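Local coordinates for DegV domain-containing protein spr0652 (Streptococcus pneumoniae, PDB 6CNG) that binds linoleic acid and probably other long-chain fatty acids, and probably serves as a lipid-carrying component of a fatty acid kinase system, at residues 67-70 against 71-74; 259-262 against 263-266; 237-241 against 242-246. All blocks are in the same frame, centred on the assembly; numbering follows the deposited sequence.

Interaction 1 of 3, residues 67-70 against 71-74; sequences IDQM and METM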
ATOM      1  N   ILE A  67       6.777  15.372   1.028  1.00 20.76           N
ATOM      2  CA  ILE A  67       7.465  14.124   0.736  1.00 20.20           C
ATOM      3  C   ILE A  67       8.793  14.405   0.059  1.00 16.84           C
ATOM      4  O   ILE A  67       9.792  13.738   0.330  1.00 17.32           O
ATOM      5  CB  ILE A  67       6.581  13.186  -0.104  1.00 17.34           C
ATOM      6  CG1 ILE A  67       5.293  12.872   0.629  1.00 19.16           C
ATOM      7  CG2 ILE A  67       7.294  11.919  -0.360  1.00 15.77           C
ATOM      8  CD1 ILE A  67       4.253  12.220  -0.233  1.00 18.94           C
ATOM      9  N   ASP A  68       8.829  15.388  -0.835  1.00 16.16           N
ATOM     10  CA  ASP A  68      10.056  15.659  -1.570  1.00 18.69           C
ATOM     11  C   ASP A  68      11.186  16.124  -0.653  1.00 17.08           C
ATOM     12  O   ASP A  68      12.344  15.760  -0.859  1.00 16.25           O
ATOM     13  CB  ASP A  68       9.771  16.642  -2.702  1.00 25.56           C
ATOM     14  CG  ASP A  68       8.975  15.994  -3.847  1.00 31.69           C
ATOM     15  OD1 ASP A  68       9.046  14.758  -3.979  1.00 30.34           O
ATOM     16  OD2 ASP A  68       8.280  16.706  -4.614  1.00 34.78           O
ATOM     17  N   GLN A  69      10.864  16.885   0.386  1.00 15.96           N
ATOM     18  CA  GLN A  69      11.889  17.355   1.305  1.00 16.30           C
ATOM     19  C   GLN A  69      12.370  16.224   2.200  1.00 15.91           C
ATOM     20  O   GLN A  69      13.549  16.144   2.537  1.00 15.63           O
ATOM     21  CB  GLN A  69      11.307  18.491   2.140  1.00 25.10           C
ATOM     22  CG  GLN A  69      11.949  18.675   3.483  1.00 33.54           C
ATOM     23  CD  GLN A  69      13.424  18.949   3.367  1.00 53.20           C
ATOM     24  OE1 GLN A  69      14.213  18.479   4.184  1.00 59.98           O
ATOM     25  NE2 GLN A  69      13.811  19.720   2.351  1.00 61.36           N
ATOM     26  N   MET A  70      11.473  15.334   2.588  1.00 16.50           N
ATOM     27  CA  MET A  70      11.880  14.181   3.373  1.00 14.91           C
ATOM     28  C   MET A  70      12.854  13.310   2.602  1.00 14.39           C
ATOM     29  O   MET A  70      13.905  12.910   3.117  1.00 14.41           O
ATOM     30  CB  MET A  70      10.632  13.392   3.718  1.00 17.97           C
ATOM     31  CG  MET A  70      10.869  12.244   4.646  1.00 23.12           C
ATOM     32  SD  MET A  70       9.957  10.821   4.116  1.00 38.42           S
ATOM     33  CE  MET A  70      10.896  10.314   2.724  1.00 27.82           C
ATOM     34  N   MET A  71      12.518  13.002   1.359  1.00 14.49           N
ATOM     35  CA  MET A  71      13.383  12.152   0.564  1.00 14.26           C
ATOM     36  C   MET A  71      14.748  12.797   0.356  1.00 13.99           C
ATOM     37  O   MET A  71      15.783  12.134   0.478  1.00 15.23           O
ATOM     38  CB  MET A  71      12.696  11.853  -0.766  1.00 13.36           C
ATOM     39  CG  MET A  71      11.439  10.997  -0.608  1.00 15.23           C
ATOM     40  SD  MET A  71      11.697   9.271  -0.123  1.00 19.46           S
ATOM     41  CE  MET A  71      12.342   8.591  -1.635  1.00 15.97           C
ATOM     42  N   GLU A  72      14.767  14.097   0.016  1.00 14.78           N
ATOM     43  CA  GLU A  72      16.029  14.809  -0.177  1.00 14.92           C
ATOM     44  C   GLU A  72      16.902  14.691   1.056  1.00 13.19           C
ATOM     45  O   GLU A  72      18.106  14.433   0.962  1.00 15.61           O
ATOM     46  CB  GLU A  72      15.733  16.286  -0.464  1.00 16.97           C
ATOM     47  CG  GLU A  72      16.960  17.162  -0.761  1.00 21.12           C
ATOM     48  CD  GLU A  72      16.609  18.536  -1.308  1.00 29.35           C
ATOM     49  OE1 GLU A  72      17.547  19.317  -1.573  1.00 32.00           O
ATOM     50  OE2 GLU A  72      15.409  18.836  -1.487  1.00 36.78           O
ATOM     51  N   THR A  73      16.297  14.854   2.223  1.00 13.46           N
ATOM     52  CA  THR A  73      17.025  14.756   3.476  1.00 16.74           C
ATOM     53  C   THR A  73      17.527  13.352   3.697  1.00 17.60           C
ATOM     54  O   THR A  73      18.678  13.159   4.098  1.00 16.10           O
ATOM     55  CB  THR A  73      16.119  15.189   4.616  1.00 16.38           C
ATOM     56  OG1 THR A  73      15.686  16.524   4.371  1.00 19.47           O
ATOM     57  CG2 THR A  73      16.830  15.143   5.925  1.00 19.76           C
ATOM     58  N   MET A  74      16.694  12.361   3.396  1.00 18.73           N
ATOM     59  CA  MET A  74      17.092  10.985   3.588  1.00 14.13           C
ATOM     60  C   MET A  74      18.281  10.656   2.717  1.00 11.72           C
ATOM     61  O   MET A  74      19.251  10.054   3.166  1.00 16.05           O
ATOM     62  CB  MET A  74      15.883  10.119   3.267  1.00 13.95           C
ATOM     63  CG  MET A  74      16.083   8.621   3.373  1.00 17.31           C
ATOM     64  SD  MET A  74      16.720   7.914   1.889  1.00 18.64           S
ATOM     65  CE  MET A  74      15.455   8.270   0.720  1.00 16.12           C
TER

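Interaction 2 of 3, residues 259-262 against 263-266; sequences CCQQ and LSER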
ATOM      1  N   CYS A 259       6.856   5.874 -16.902  1.00 19.62           N
ATOM      2  CA  CYS A 259       6.804   4.424 -17.045  1.00 18.60           C
ATOM      3  C   CYS A 259       5.410   3.911 -16.740  1.00 17.55           C
ATOM      4  O   CYS A 259       4.961   2.920 -17.331  1.00 19.41           O
ATOM      5  CB  CYS A 259       7.845   3.743 -16.162  1.00 24.73           C
ATOM      6  SG  CYS A 259       9.508   3.771 -16.874  1.00 29.49           S
ATOM      7  N   CYS A 260       4.691   4.620 -15.880  1.00 17.90           N
ATOM      8  CA  CYS A 260       3.309   4.269 -15.603  1.00 15.03           C
ATOM      9  C   CYS A 260       2.371   4.604 -16.761  1.00 15.79           C
ATOM     10  O   CYS A 260       1.454   3.838 -17.029  1.00 14.50           O
ATOM     11  CB  CYS A 260       2.849   4.946 -14.329  1.00 18.39           C
ATOM     12  SG  CYS A 260       3.582   4.268 -12.844  1.00 22.83           S
ATOM     13  N   GLN A 261       2.564   5.736 -17.454  1.00 16.71           N
ATOM     14  CA  GLN A 261       1.714   6.027 -18.604  1.00 17.34           C
ATOM     15  C   GLN A 261       1.974   5.053 -19.749  1.00 18.32           C
ATOM     16  O   GLN A 261       1.032   4.664 -20.440  1.00 17.74           O
ATOM     17  CB  GLN A 261       1.832   7.501 -19.027  1.00 17.52           C
ATOM     18  CG  GLN A 261       1.051   7.896 -20.323  1.00 27.47           C
ATOM     19  CD  GLN A 261      -0.507   7.702 -20.284  1.00 32.84           C
ATOM     20  OE1 GLN A 261      -1.105   7.515 -19.228  1.00 38.28           O
ATOM     21  NE2 GLN A 261      -1.140   7.755 -21.451  1.00 28.04           N
ATOM     22  N   GLN A 262       3.216   4.607 -19.943  1.00 15.48           N
ATOM     23  CA  GLN A 262       3.503   3.716 -21.059  1.00 15.53           C
ATOM     24  C   GLN A 262       3.004   2.308 -20.785  1.00 18.08           C
ATOM     25  O   GLN A 262       2.580   1.611 -21.712  1.00 20.05           O
ATOM     26  CB  GLN A 262       4.997   3.686 -21.354  1.00 20.81           C
ATOM     27  CG  GLN A 262       5.612   5.061 -21.742  1.00 22.80           C
ATOM     28  CD  GLN A 262       5.820   5.253 -23.246  1.00 37.49           C
ATOM     29  OE1 GLN A 262       5.636   4.325 -24.034  1.00 49.37           O
ATOM     30  NE2 GLN A 262       6.203   6.464 -23.646  1.00 38.93           N
ATOM     31  N   LEU A 263       3.084   1.873 -19.524  1.00 15.27           N
ATOM     32  CA  LEU A 263       2.483   0.607 -19.126  1.00 15.33           C
ATOM     33  C   LEU A 263       0.964   0.662 -19.236  1.00 15.23           C
ATOM     34  O   LEU A 263       0.347  -0.279 -19.749  1.00 14.94           O
ATOM     35  CB  LEU A 263       2.936   0.254 -17.705  1.00 13.85           C
ATOM     36  CG  LEU A 263       2.466  -1.050 -17.057  1.00 15.72           C
ATOM     37  CD1 LEU A 263       2.868  -2.249 -17.860  1.00 15.99           C
ATOM     38  CD2 LEU A 263       3.033  -1.156 -15.682  1.00 14.23           C
ATOM     39  N   SER A 264       0.354   1.777 -18.796  1.00 15.98           N
ATOM     40  CA  SER A 264      -1.099   1.946 -18.846  1.00 12.61           C
ATOM     41  C   SER A 264      -1.621   1.856 -20.269  1.00 13.14           C
ATOM     42  O   SER A 264      -2.629   1.198 -20.532  1.00 14.81           O
ATOM     43  CB  SER A 264      -1.478   3.288 -18.218  1.00 18.36           C
ATOM     44  OG  SER A 264      -2.805   3.668 -18.515  1.00 25.19           O
ATOM     45  N   GLU A 265      -0.969   2.541 -21.197  1.00 16.17           N
ATOM     46  CA  GLU A 265      -1.382   2.443 -22.589  1.00 15.86           C
ATOM     47  C   GLU A 265      -1.319   1.002 -23.076  1.00 12.51           C
ATOM     48  O   GLU A 265      -2.282   0.512 -23.654  1.00 16.82           O
ATOM     49  CB  GLU A 265      -0.561   3.388 -23.460  1.00 16.62           C
ATOM     50  CG  GLU A 265      -0.988   4.855 -23.363  1.00 24.12           C
ATOM     51  CD  GLU A 265      -2.407   5.124 -23.890  1.00 38.52           C
ATOM     52  OE1 GLU A 265      -3.069   6.070 -23.391  1.00 43.86           O
ATOM     53  OE2 GLU A 265      -2.876   4.394 -24.796  1.00 41.64           O
ATOM     54  N   ARG A 266      -0.199   0.306 -22.832  1.00 14.96           N
ATOM     55  CA  ARG A 266      -0.054  -1.082 -23.273  1.00 15.40           C
ATOM     56  C   ARG A 266      -1.165  -1.952 -22.723  1.00 12.59           C
ATOM     57  O   ARG A 266      -1.703  -2.812 -23.426  1.00 14.96           O
ATOM     58  CB  ARG A 266       1.269  -1.671 -22.784  1.00 19.13           C
ATOM     59  CG  ARG A 266       2.316  -1.859 -23.821  1.00 25.54           C
ATOM     60  CD  ARG A 266       3.019  -3.198 -23.705  1.00 24.61           C
ATOM     61  NE  ARG A 266       2.351  -4.223 -24.506  1.00 36.75           N
ATOM     62  CZ  ARG A 266       2.900  -5.381 -24.851  1.00 42.03           C
ATOM     63  NH1 ARG A 266       4.141  -5.658 -24.458  1.00 37.29           N
ATOM     64  NH2 ARG A 266       2.209  -6.249 -25.595  1.00 47.91           N
TER

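Interaction 3 of 3, residues 237-241 against 242-246; sequences DELVK and AGYAG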
ATOM      1  N   ASP A 237       4.096  -8.532 -18.730  1.00 14.14           N
ATOM      2  CA  ASP A 237       4.090  -9.987 -18.797  1.00 15.61           C
ATOM      3  C   ASP A 237       3.661 -10.585 -17.471  1.00 12.66           C
ATOM      4  O   ASP A 237       2.859 -11.514 -17.429  1.00 13.66           O
ATOM      5  CB  ASP A 237       5.483 -10.490 -19.147  1.00 15.04           C
ATOM      6  CG  ASP A 237       5.893 -10.163 -20.564  1.00 16.13           C
ATOM      7  OD1 ASP A 237       5.028  -9.954 -21.418  1.00 21.75           O
ATOM      8  OD2 ASP A 237       7.101 -10.146 -20.844  1.00 21.38           O
ATOM      9  N   GLU A 238       4.178 -10.073 -16.376  1.00 12.85           N
ATOM     10  CA  GLU A 238       3.817 -10.654 -15.091  1.00 14.03           C
ATOM     11  C   GLU A 238       2.353 -10.426 -14.788  1.00 12.14           C
ATOM     12  O   GLU A 238       1.715 -11.255 -14.151  1.00 13.67           O
ATOM     13  CB  GLU A 238       4.679 -10.095 -13.947  1.00 14.15           C
ATOM     14  CG  GLU A 238       6.198 -10.405 -14.020  1.00 14.53           C
ATOM     15  CD  GLU A 238       6.577 -11.895 -14.022  1.00 16.80           C
ATOM     16  OE1 GLU A 238       5.854 -12.734 -13.436  1.00 18.12           O
ATOM     17  OE2 GLU A 238       7.609 -12.207 -14.629  1.00 21.30           O
ATOM     18  N   LEU A 239       1.806  -9.308 -15.232  1.00 12.06           N
ATOM     19  CA  LEU A 239       0.385  -9.088 -15.041  1.00 14.45           C
ATOM     20  C   LEU A 239      -0.424 -10.137 -15.792  1.00 12.30           C
ATOM     21  O   LEU A 239      -1.369 -10.721 -15.261  1.00 14.40           O
ATOM     22  CB  LEU A 239       0.033  -7.712 -15.571  1.00 19.00           C
ATOM     23  CG  LEU A 239      -0.048  -6.528 -14.633  1.00 21.39           C
ATOM     24  CD1 LEU A 239      -0.257  -5.331 -15.498  1.00 22.83           C
ATOM     25  CD2 LEU A 239      -1.168  -6.677 -13.653  1.00 18.07           C
ATOM     26  N   VAL A 240      -0.089 -10.353 -17.050  1.00 12.40           N
ATOM     27  CA  VAL A 240      -0.769 -11.383 -17.822  1.00 13.38           C
ATOM     28  C   VAL A 240      -0.639 -12.745 -17.139  1.00 15.67           C
ATOM     29  O   VAL A 240      -1.636 -13.458 -16.958  1.00 15.86           O
ATOM     30  CB  VAL A 240      -0.234 -11.384 -19.266  1.00 16.12           C
ATOM     31  CG1 VAL A 240      -0.905 -12.485 -20.116  1.00 16.14           C
ATOM     32  CG2 VAL A 240      -0.420 -10.014 -19.871  1.00 18.09           C
ATOM     33  N   LYS A 241       0.590 -13.129 -16.762  1.00 14.41           N
ATOM     34  CA  LYS A 241       0.834 -14.447 -16.192  1.00 12.86           C
ATOM     35  C   LYS A 241       0.019 -14.645 -14.927  1.00 14.59           C
ATOM     36  O   LYS A 241      -0.430 -15.757 -14.636  1.00 15.40           O
ATOM     37  CB  LYS A 241       2.317 -14.616 -15.850  1.00 14.94           C
ATOM     38  CG  LYS A 241       3.221 -14.666 -17.026  1.00 17.92           C
ATOM     39  CD  LYS A 241       4.655 -14.302 -16.695  1.00 22.58           C
ATOM     40  CE  LYS A 241       5.320 -15.340 -15.850  1.00 27.84           C
ATOM     41  NZ  LYS A 241       6.821 -15.209 -15.894  1.00 34.25           N
ATOM     42  N   ALA A 242      -0.198 -13.566 -14.182  1.00 12.38           N
ATOM     43  CA  ALA A 242      -0.886 -13.655 -12.911  1.00 13.51           C
ATOM     44  C   ALA A 242      -2.388 -13.760 -13.059  1.00 15.09           C
ATOM     45  O   ALA A 242      -3.063 -14.139 -12.100  1.00 19.88           O
ATOM     46  CB  ALA A 242      -0.581 -12.423 -12.084  1.00 14.45           C
ATOM     47  N   GLY A 243      -2.923 -13.460 -14.220  1.00 14.95           N
ATOM     48  CA  GLY A 243      -4.325 -13.614 -14.466  1.00 17.16           C
ATOM     49  C   GLY A 243      -5.135 -12.351 -14.502  1.00 16.37           C
ATOM     50  O   GLY A 243      -6.346 -12.420 -14.268  1.00 17.85           O
ATOM     51  N   TYR A 244      -4.512 -11.197 -14.765  1.00 16.53           N
ATOM     52  CA  TYR A 244      -5.264  -9.969 -15.002  1.00 14.77           C
ATOM     53  C   TYR A 244      -6.196 -10.176 -16.193  1.00 17.78           C
ATOM     54  O   TYR A 244      -5.856 -10.876 -17.154  1.00 18.58           O
ATOM     55  CB  TYR A 244      -4.300  -8.794 -15.226  1.00 17.37           C
ATOM     56  CG  TYR A 244      -4.983  -7.453 -15.457  1.00 14.85           C
ATOM     57  CD1 TYR A 244      -5.555  -6.744 -14.415  1.00 14.73           C
ATOM     58  CD2 TYR A 244      -5.056  -6.906 -16.721  1.00 16.98           C
ATOM     59  CE1 TYR A 244      -6.190  -5.566 -14.636  1.00 16.35           C
ATOM     60  CE2 TYR A 244      -5.692  -5.726 -16.943  1.00 13.26           C
ATOM     61  CZ  TYR A 244      -6.252  -5.065 -15.912  1.00 12.70           C
ATOM     62  OH  TYR A 244      -6.878  -3.896 -16.160  1.00 15.03           O
ATOM     63  N   ALA A 245      -7.389  -9.584 -16.118  1.00 16.37           N
ATOM     64  CA  ALA A 245      -8.402  -9.779 -17.149  1.00 16.61           C
ATOM     65  C   ALA A 245      -9.223  -8.515 -17.391  1.00 17.78           C
ATOM     66  O   ALA A 245     -10.415  -8.580 -17.702  1.00 20.78           O
ATOM     67  CB  ALA A 245      -9.304 -10.957 -16.807  1.00 16.94           C
ATOM     68  N   GLY A 246      -8.583  -7.341 -17.304  1.00 14.05           N
ATOM     69  CA  GLY A 246      -9.229  -6.078 -17.598  1.00 15.52           C
ATOM     70  C   GLY A 246      -9.857  -5.346 -16.427  1.00 12.64           C
ATOM     71  O   GLY A 246     -10.522  -4.344 -16.657  1.00 15.06           O
TER
HETATM   72  O   HOH W   1      -4.286 -12.807 -18.244  1.00 23.72           O

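Interaction 1 of 3, residues 67-70 against 71-74
Thr73 keeps OG1 beside its own backbone N (chi1 -58°), which turns the hydroxyl back along the helix to the carbonyl of Gln69, one turn earlier. Thr73 OG1 donates to Gln69 O at 2.8 Å, while Thr73 N gives the same oxygen the regular helical bond of 3.1 Å. The two donors arrive from opposite faces of the carbonyl plane, so one oxygen is gripped by both the backbone and the side chain of a single residue. Gln69 itself bends at chi2 (59°), and this kink carries its amide across the threonine side chain, the two crossing obliquely; the separation of 2.5 Å between Gln69 OE1 and Thr73 OG1 is short enough that the exact placing of the amide is doubtful.

A helix whose two long sides meet different surroundings is the principle illustrated here. The segment belongs to helix 67-76 of the DegV fold, and beyond the polar ridge its methionines turn inward: Met70 rests on Ile52 of strand 43-54, whereas Met71 and Met74 reach Ser286 and Phe287 of helix 283-289. Met70 and Met71 share that buried side although they are adjacent in sequence. The Met70 chain folds toward Met71; the 3.1 Å between Met70 CE and Met71 SD is too tight to be taken at face value. Ile67 joins the same apolar side more loosely, its CG2 lying 4.3 Å from Met71 CG. Backbone bonds tie the turns together, among them Met71 N to Ile67 O at 3.0 Å and Met74 N to Met70 O at 2.9 Å. At the solvent-facing start, Asp68 forms a salt bridge with Arg254.

Interaction 2 of 3, residues 259-262 against 263-266
Gln261 and Glu265 sit one turn apart on the exposed side of their helix, with side chains running alongside each other in the same direction. The glutamine brings its amide nitrogen close to the carboxylate: Gln261 NE2 lies 3.2 Å from Glu265 OE1 and 3.5 Å from Glu265 CG, so the amide meets the aliphatic stem of the acid as well as its head. The two flat ends are turned 60° against each other. With CG beside its own backbone N (chi1 -77°), Glu265 brings CG to 3.6 Å from Gln261 O, and the bend at chi2 then turns the carboxylate toward the amide.

Beneath this polar pair the backbone supplies the regular ladder. Glu265 N donates to Gln261 O at 3.0 Å and Ser264 N to Cys260 O at 2.9 Å. The last rung is longer, Arg266 N reaching Gln262 O at 3.3 Å from above the carbonyl plane. On the inward side Leu263 packs its CB 3.4 Å from Cys259 O, then sends its branches on to Val232 and Tyr236 of helix 228-242 and to Met251 of strand 247-253, an apolar surface that Cys260 continues towards Met251 and Ile278.

Further out, Arg268 makes a salt bridge with Glu265 OE1 and a hydrogen bond with Ser264 OG, while Arg266 forms a cation-pi contact with Tyr236. Helix 257-270 is the connecting helix of a beta-alpha-beta unit between the parallel strands 247-253 and 275-280, and its buried side lies against that sheet.

Because Arg268 already engages OE1, the charge of Glu265 is probably balanced chiefly by that arginine, the glutamine amide adding a neutral dipole beside an acid that likely remains ionised.

Interaction 3 of 3, residues 237-241 against 242-246
Ala242 is the last residue of helix 228-242 to keep helical backbone angles, and its N donates to Glu238 O at 3.0 Å, with a weaker, longer reach to Leu239 O. Its methyl lies beside that same Glu238 carbonyl and, further out, against Tyr298 of strand 294-300.

Gly243 then breaks the helix with a positive phi of 105°, a turn at which a side chain would be pressed against the preceding carbonyl oxygen. Its N donates to Val240 O at 3.0 Å, approaching from 60° out of the carbonyl plane. The next residue, Tyr244, sends its N back to Leu239 O at 3.2 Å, and these two bonds into the last turn complete a Schellman motif, the C-terminal cap of a helix.

With CG anti to its backbone N (chi1 -179°), the tyrosine side chain runs beside that of Leu239 and points the same way, its CB 4.1 Å from Leu239 CD2. That methyl meets the ring obliquely. Beyond the pair, Ile267 touches both side chains, Phe271 meets the Tyr244 ring edge-to-face, and the hydroxyl is tied to Gly247 O. A water donates to Val240 O at 3.0 Å and to Tyr244 O at 2.7 Å, joining the helix end to the departing chain. After Ala245, Gly246 lays its N 3.3 Å above the plane of the Tyr244 ring, offset toward the rim, where the chain turns a corner into strand 247-253.

Leu239 O and Val240 O are met by the returning amides, and Val240 O also by a water, with the leucine and tyrosine side chains packed beside them. The salt bridge of Lys241 NZ with Glu238 OE2 (3.4 Å, weak as a hydrogen bond) probably balances part of the charge of Glu238, whose OE2 also accepts from Gln223.

All three contacts combine buried and exposed residues, but they occupy different parts of the fold. Interaction 1 stands apart, its centre about 26 Å from that of interaction 2 and about 34 Å from that of interaction 3; its inward side is rich in methionine and rests on strand 43-54 and helix 283-289. Interactions 2 and 3 lie closer, with centres about 15 Å apart and nearest atoms about 5 Å apart, on neighbouring helices that both pack against the sheet containing strand 294-300. The chemistry follows position: a threonine hydroxyl doubles a backbone bond in 67-74, charged and amide groups line mid-helix 259-266, and backbone amides with a water end the helix in 237-246.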